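Local coordinates for ribulose-bisphosphate carboxylase (Alicyclobacillus acidocaldarius subsp. acidocaldarius, PDB 4NAS), which belongs to the RuBisCO large-chain family, pairing an N-terminal domain with a TIM-barrel domain that carries a calcium-binding site, at residues R225-A228 with R229-E233; G343-P346 with R347-D351. All coordinates share one frame; numbering follows the deposited sequence.

Contact 1: residues R225-A228 with R229-E233; sequences RERA and RRLAE
Glu226 and Arg229 meet across one helical turn, OE1 lying 2.7 Å from NH2 in a salt bridge. The carboxylate oxygen comes to the edge of the guanidinium, near its plane, but the planes are 57° apart and the N-H points poorly, so the hydrogen bond within the pair is weak. Glu226 sets CG anti to its own N (chi1 -177°) and then bends at chi2 (62°), which swings the carboxylate across the arginine. Arg229 runs straight from CG to NE, its CG 3.1 Å from Arg225 O. Its NH1 stands 3.5 Å from NE of Arg225, two like charges that share Asp257: Arg229 forms a salt bridge to it, Arg225 a long, weak ion pair. All this lies on helix 221-233 of the beta-alpha-beta unit between strands 214-216 and 238-242 in the TIM-barrel domain, where the N-H groups of Arg229 to Ala232 bond to the carbonyls four residues back. Arg230 bends at chi3 and folds back over the preceding turn, so that CA of Arg227 lies 3.8 Å above the guanidinium plane, over its centre. NH1 of Arg230 lies 3.5 Å from CG of Arg227 and 3.6 Å from its NE. Glu190 bridges to both arginines, and Arg227 also reaches Glu184, so acidic groups probably offset the crowding of positive charge. On the buried side, CD1 of Leu231 rests 3.9 Å from CG of Arg227, and Leu231 and Ala228 both pack on Leu239 of strand 238-242.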
ATOM      1  N   ARG B 225      -2.535  16.423   8.245  1.00 26.14           N
ATOM      2  CA  ARG B 225      -1.940  16.682   9.551  1.00 28.47           C
ATOM      3  C   ARG B 225      -2.621  17.891  10.220  1.00 29.90           C
ATOM      4  O   ARG B 225      -2.910  17.883  11.431  1.00 27.07           O
ATOM      5  CB  ARG B 225      -0.414  16.842   9.432  1.00 31.85           C
ATOM      6  CG  ARG B 225       0.374  16.332  10.645  1.00 34.69           C
ATOM      7  CD  ARG B 225       1.863  16.186  10.342  1.00 43.46           C
ATOM      8  NE  ARG B 225       2.438  17.452   9.888  1.00 48.79           N
ATOM      9  CZ  ARG B 225       3.735  17.677   9.715  1.00 49.33           C
ATOM     10  NH1 ARG B 225       4.620  16.723   9.960  1.00 54.35           N
ATOM     11  NH2 ARG B 225       4.145  18.864   9.292  1.00 49.69           N
ATOM     12  N   GLU B 226      -2.912  18.919   9.434  1.00 30.70           N
ATOM     13  CA  GLU B 226      -3.669  20.055   9.962  1.00 28.16           C
ATOM     14  C   GLU B 226      -5.077  19.630  10.406  1.00 30.88           C
ATOM     15  O   GLU B 226      -5.554  20.055  11.453  1.00 29.90           O
ATOM     16  CB  GLU B 226      -3.752  21.186   8.934  1.00 37.78           C
ATOM     17  CG  GLU B 226      -4.481  22.443   9.445  1.00 40.50           C
ATOM     18  CD  GLU B 226      -3.788  23.094  10.650  1.00 49.98           C
ATOM     19  OE1 GLU B 226      -2.547  22.974  10.769  1.00 52.84           O
ATOM     20  OE2 GLU B 226      -4.484  23.731  11.480  1.00 50.90           O
ATOM     21  N   ARG B 227      -5.740  18.775   9.630  1.00 29.55           N
ATOM     22  CA  ARG B 227      -7.059  18.306  10.041  1.00 28.30           C
ATOM     23  C   ARG B 227      -6.986  17.483  11.335  1.00 24.91           C
ATOM     24  O   ARG B 227      -7.830  17.628  12.214  1.00 28.53           O
ATOM     25  CB  ARG B 227      -7.779  17.518   8.936  1.00 24.77           C
ATOM     26  CG  ARG B 227      -9.235  17.199   9.328  1.00 27.50           C
ATOM     27  CD  ARG B 227     -10.092  16.620   8.199  1.00 27.05           C
ATOM     28  NE  ARG B 227     -11.404  17.285   8.104  1.00 24.66           N
ATOM     29  CZ  ARG B 227     -12.257  17.086   7.105  1.00 26.03           C
ATOM     30  NH1 ARG B 227     -11.949  16.232   6.135  1.00 29.67           N
ATOM     31  NH2 ARG B 227     -13.420  17.711   7.080  1.00 32.37           N
ATOM     32  N   ALA B 228      -5.977  16.623  11.443  1.00 22.70           N
ATOM     33  CA  ALA B 228      -5.777  15.816  12.647  1.00 22.74           C
ATOM     34  C   ALA B 228      -5.625  16.723  13.874  1.00 21.66           C
ATOM     35  O   ALA B 228      -6.130  16.423  14.975  1.00 21.78           O
ATOM     36  CB  ALA B 228      -4.537  14.954  12.490  1.00 21.81           C
ATOM     37  N   ARG B 229      -4.922  17.830  13.676  1.00 28.73           N
ATOM     38  CA  ARG B 229      -4.673  18.782  14.755  1.00 35.22           C
ATOM     39  C   ARG B 229      -5.969  19.457  15.180  1.00 31.42           C
ATOM     40  O   ARG B 229      -6.212  19.650  16.375  1.00 31.34           O
ATOM     41  CB  ARG B 229      -3.684  19.865  14.315  1.00 30.64           C
ATOM     42  CG  ARG B 229      -2.263  19.406  14.045  1.00 41.38           C
ATOM     43  CD  ARG B 229      -1.389  20.631  13.775  1.00 54.72           C
ATOM     44  NE  ARG B 229      -0.054  20.305  13.281  1.00 56.94           N
ATOM     45  CZ  ARG B 229       0.404  20.667  12.089  1.00 57.06           C
ATOM     46  NH1 ARG B 229       1.637  20.333  11.716  1.00 51.40           N
ATOM     47  NH2 ARG B 229      -0.372  21.368  11.271  1.00 57.48           N
ATOM     48  N   ARG B 230      -6.786  19.843  14.199  1.00 32.12           N
ATOM     49  CA  ARG B 230      -8.038  20.529  14.494  1.00 34.94           C
ATOM     50  C   ARG B 230      -8.950  19.590  15.246  1.00 32.99           C
ATOM     51  O   ARG B 230      -9.580  19.995  16.227  1.00 27.93           O
ATOM     52  CB  ARG B 230      -8.736  21.008  13.221  1.00 38.90           C
ATOM     53  CG  ARG B 230      -8.011  22.101  12.457  1.00 49.43           C
ATOM     54  CD  ARG B 230      -8.934  22.739  11.427  1.00 58.33           C
ATOM     55  NE  ARG B 230      -9.614  21.746  10.593  1.00 61.64           N
ATOM     56  CZ  ARG B 230      -9.252  21.429   9.350  1.00 64.90           C
ATOM     57  NH1 ARG B 230      -9.938  20.514   8.668  1.00 65.75           N
ATOM     58  NH2 ARG B 230      -8.210  22.030   8.784  1.00 61.99           N
ATOM     59  N   LEU B 231      -9.005  18.335  14.788  1.00 28.58           N
ATOM     60  CA  LEU B 231      -9.918  17.351  15.355  1.00 31.59           C
ATOM     61  C   LEU B 231      -9.563  17.063  16.801  1.00 23.23           C
ATOM     62  O   LEU B 231     -10.449  16.897  17.641  1.00 25.46           O
ATOM     63  CB  LEU B 231      -9.963  16.050  14.514  1.00 24.59           C
ATOM     64  CG  LEU B 231     -10.550  16.209  13.107  1.00 23.85           C
ATOM     65  CD1 LEU B 231     -10.484  14.934  12.274  1.00 20.47           C
ATOM     66  CD2 LEU B 231     -11.988  16.727  13.168  1.00 22.76           C
ATOM     67  N   ALA B 232      -8.268  17.030  17.093  1.00 25.35           N
ATOM     68  CA  ALA B 232      -7.783  16.892  18.473  1.00 25.40           C
ATOM     69  C   ALA B 232      -8.218  18.088  19.318  1.00 33.03           C
ATOM     70  O   ALA B 232      -8.798  17.933  20.394  1.00 32.18           O
ATOM     71  CB  ALA B 232      -6.264  16.778  18.487  1.00 25.06           C
ATOM     72  N   GLU B 233      -7.925  19.279  18.814  1.00 34.21           N
ATOM     73  CA  GLU B 233      -8.294  20.532  19.476  1.00 40.75           C
ATOM     74  C   GLU B 233      -9.796  20.618  19.765  1.00 39.62           C
ATOM     75  O   GLU B 233     -10.212  21.208  20.754  1.00 42.59           O
ATOM     76  CB  GLU B 233      -7.835  21.718  18.622  1.00 41.91           C
ATOM     77  CG  GLU B 233      -6.312  21.863  18.549  1.00 50.04           C
ATOM     78  CD  GLU B 233      -5.835  22.728  17.385  1.00 56.42           C
ATOM     79  OE1 GLU B 233      -4.606  22.925  17.251  1.00 57.19           O
ATOM     80  OE2 GLU B 233      -6.682  23.203  16.598  1.00 60.40           O
TER

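Contact 2: residues G343-P346 with R347-D351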
ATOM      1  N   GLY B 343     -20.789 -13.337  25.749  1.00 29.06           N
ATOM      2  CA  GLY B 343     -20.482 -14.710  26.104  1.00 27.48           C
ATOM      3  C   GLY B 343     -19.023 -15.053  25.860  1.00 38.76           C
ATOM      4  O   GLY B 343     -18.483 -15.988  26.451  1.00 39.31           O
ATOM      5  N   LEU B 344     -18.376 -14.287  24.993  1.00 28.63           N
ATOM      6  CA  LEU B 344     -16.980 -14.548  24.667  1.00 31.16           C
ATOM      7  C   LEU B 344     -16.033 -13.819  25.612  1.00 31.26           C
ATOM      8  O   LEU B 344     -14.847 -14.132  25.641  1.00 30.73           O
ATOM      9  CB  LEU B 344     -16.672 -14.196  23.203  1.00 26.65           C
ATOM     10  CG  LEU B 344     -15.367 -14.748  22.600  1.00 33.68           C
ATOM     11  CD1 LEU B 344     -15.427 -16.277  22.428  1.00 34.77           C
ATOM     12  CD2 LEU B 344     -14.953 -14.048  21.278  1.00 23.08           C
ATOM     13  N   VAL B 345     -16.554 -12.862  26.383  1.00 23.84           N
ATOM     14  CA  VAL B 345     -15.720 -12.064  27.292  1.00 23.42           C
ATOM     15  C   VAL B 345     -14.728 -12.831  28.188  1.00 31.30           C
ATOM     16  O   VAL B 345     -13.563 -12.438  28.278  1.00 34.49           O
ATOM     17  CB  VAL B 345     -16.519 -11.002  28.092  1.00 23.30           C
ATOM     18  CG1 VAL B 345     -15.692 -10.448  29.247  1.00 23.54           C
ATOM     19  CG2 VAL B 345     -16.950  -9.866  27.175  1.00 22.04           C
ATOM     20  N   PRO B 346     -15.170 -13.919  28.841  1.00 32.80           N
ATOM     21  CA  PRO B 346     -14.202 -14.650  29.666  1.00 34.13           C
ATOM     22  C   PRO B 346     -13.066 -15.270  28.852  1.00 30.74           C
ATOM     23  O   PRO B 346     -11.937 -15.308  29.320  1.00 27.76           O
ATOM     24  CB  PRO B 346     -15.049 -15.761  30.301  1.00 36.73           C
ATOM     25  CG  PRO B 346     -16.440 -15.234  30.284  1.00 38.37           C
ATOM     26  CD  PRO B 346     -16.533 -14.462  28.998  1.00 37.14           C
ATOM     27  N   ARG B 347     -13.375 -15.780  27.665  1.00 33.47           N
ATOM     28  CA  ARG B 347     -12.344 -16.310  26.785  1.00 31.79           C
ATOM     29  C   ARG B 347     -11.419 -15.187  26.381  1.00 33.52           C
ATOM     30  O   ARG B 347     -10.197 -15.371  26.309  1.00 35.97           O
ATOM     31  CB  ARG B 347     -12.953 -16.975  25.544  1.00 33.88           C
ATOM     32  CG  ARG B 347     -11.929 -17.440  24.509  1.00 33.16           C
ATOM     33  CD  ARG B 347     -10.831 -18.340  25.117  1.00 35.32           C
ATOM     34  NE  ARG B 347     -11.281 -19.718  25.298  1.00 38.69           N
ATOM     35  CZ  ARG B 347     -11.269 -20.630  24.330  1.00 41.99           C
ATOM     36  NH1 ARG B 347     -11.703 -21.855  24.572  1.00 40.51           N
ATOM     37  NH2 ARG B 347     -10.827 -20.307  23.114  1.00 42.39           N
ATOM     38  N   LEU B 348     -11.992 -14.019  26.118  1.00 27.39           N
ATOM     39  CA  LEU B 348     -11.171 -12.871  25.736  1.00 31.39           C
ATOM     40  C   LEU B 348     -10.234 -12.427  26.860  1.00 30.74           C
ATOM     41  O   LEU B 348      -9.108 -12.015  26.596  1.00 27.45           O
ATOM     42  CB  LEU B 348     -12.029 -11.722  25.198  1.00 28.44           C
ATOM     43  CG  LEU B 348     -12.615 -12.037  23.813  1.00 28.03           C
ATOM     44  CD1 LEU B 348     -13.702 -11.036  23.404  1.00 21.15           C
ATOM     45  CD2 LEU B 348     -11.499 -12.105  22.744  1.00 21.38           C
ATOM     46  N   TYR B 349     -10.685 -12.530  28.109  1.00 32.22           N
ATOM     47  CA  TYR B 349      -9.806 -12.253  29.242  1.00 33.77           C
ATOM     48  C   TYR B 349      -8.618 -13.212  29.247  1.00 33.32           C
ATOM     49  O   TYR B 349      -7.489 -12.833  29.552  1.00 31.39           O
ATOM     50  CB  TYR B 349     -10.562 -12.408  30.552  1.00 30.44           C
ATOM     51  CG  TYR B 349     -11.155 -11.145  31.128  1.00 32.52           C
ATOM     52  CD1 TYR B 349     -12.422 -10.714  30.741  1.00 33.26           C
ATOM     53  CD2 TYR B 349     -10.483 -10.416  32.106  1.00 34.18           C
ATOM     54  CE1 TYR B 349     -12.989  -9.579  31.289  1.00 27.96           C
ATOM     55  CE2 TYR B 349     -11.048  -9.270  32.661  1.00 33.15           C
ATOM     56  CZ  TYR B 349     -12.304  -8.862  32.244  1.00 32.65           C
ATOM     57  OH  TYR B 349     -12.886  -7.729  32.767  1.00 36.50           O
ATOM     58  N   GLN B 350      -8.886 -14.466  28.912  1.00 31.82           N
ATOM     59  CA  GLN B 350      -7.848 -15.483  28.918  1.00 30.70           C
ATOM     60  C   GLN B 350      -6.865 -15.284  27.777  1.00 27.76           C
ATOM     61  O   GLN B 350      -5.663 -15.389  27.982  1.00 40.94           O
ATOM     62  CB  GLN B 350      -8.474 -16.873  28.889  1.00 37.14           C
ATOM     63  CG  GLN B 350      -9.178 -17.200  30.177  1.00 39.75           C
ATOM     64  CD  GLN B 350      -9.947 -18.475  30.086  1.00 44.61           C
ATOM     65  OE1 GLN B 350     -10.332 -18.904  28.997  1.00 49.74           O
ATOM     66  NE2 GLN B 350     -10.172 -19.104  31.225  1.00 52.11           N
ATOM     67  N   ASP B 351      -7.377 -14.929  26.596  1.00 26.47           N
ATOM     68  CA  ASP B 351      -6.538 -14.656  25.430  1.00 25.98           C
ATOM     69  C   ASP B 351      -5.680 -13.391  25.573  1.00 36.08           C
ATOM     70  O   ASP B 351      -4.500 -13.385  25.211  1.00 32.69           O
ATOM     71  CB  ASP B 351      -7.382 -14.521  24.152  1.00 25.00           C
ATOM     72  CG  ASP B 351      -7.909 -15.852  23.634  1.00 32.58           C
ATOM     73  OD1 ASP B 351      -7.580 -16.904  24.207  1.00 33.29           O
ATOM     74  OD2 ASP B 351      -8.662 -15.848  22.639  1.00 38.46           O
TER
HETATM   75  O   HOH W   1     -16.025 -17.021  26.935  1.00 28.51           O
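Leu344 and Leu348 touch through their branches at about a right angle, CD2 of Leu344 3.9 Å from CD1 of Leu348. One residue further on, Val345 and Tyr349 lie side by side and point the same way. Followed outward, Tyr349 first brings CB to 3.4 Å from Pro346 O; CG then passes Val345 O, and CD1 comes to 3.2 Å from that same oxygen, which sits at the ring edge and in its plane. Farther out, CE1 is 3.5 Å from CG1 of Val345, and the side chain also touches Pro143, Val354, Ile382 and Val385. Val345 holds CG1 anti to its N (chi1 166°), placing this methyl beside the ring. Val345 O also accepts a hydrogen bond from Tyr349 N at 2.9 Å, so ring and backbone of one residue gather round a single carbonyl. At the amino-terminal end of helix 345-352, a water donates to Gly343 O and accepts from Arg347 N, joining the entering 3-10 turn to the first helical turn. Arg347 CB is 4.0 Å from CD1 of Leu344, and the guanidinium turns away to Tyr306 OH, which also bonds Asp351. Side chain meets side chain through hydrocarbon alone here, and other side-chain atoms lie against backbone carbonyls, consistent with shape more than charge setting the inward face of the helix against strand 357-359 and helix 371-386.

Contacts 1 and 2 are both local contacts of helices in the TIM-barrel domain, contact 2 including the 3-10 turn that leads in, yet their centres are 36 Å apart and they do not touch. Each is partly buried, with two buried residues facing a strand: 238-242 for residues 225-233, 357-359 for residues 343-351. The difference lies in the side chains. Contact 1 carries four arginines and a glutamate on the later turns of its helix, which it follows to the carboxy-terminal end; they are tied to acidic residues of neighbouring segments, and Arg225 packs on His222 of the second subunit. Contact 2, at the start of its helix, is mostly apolar and touches no other chain of the assembly.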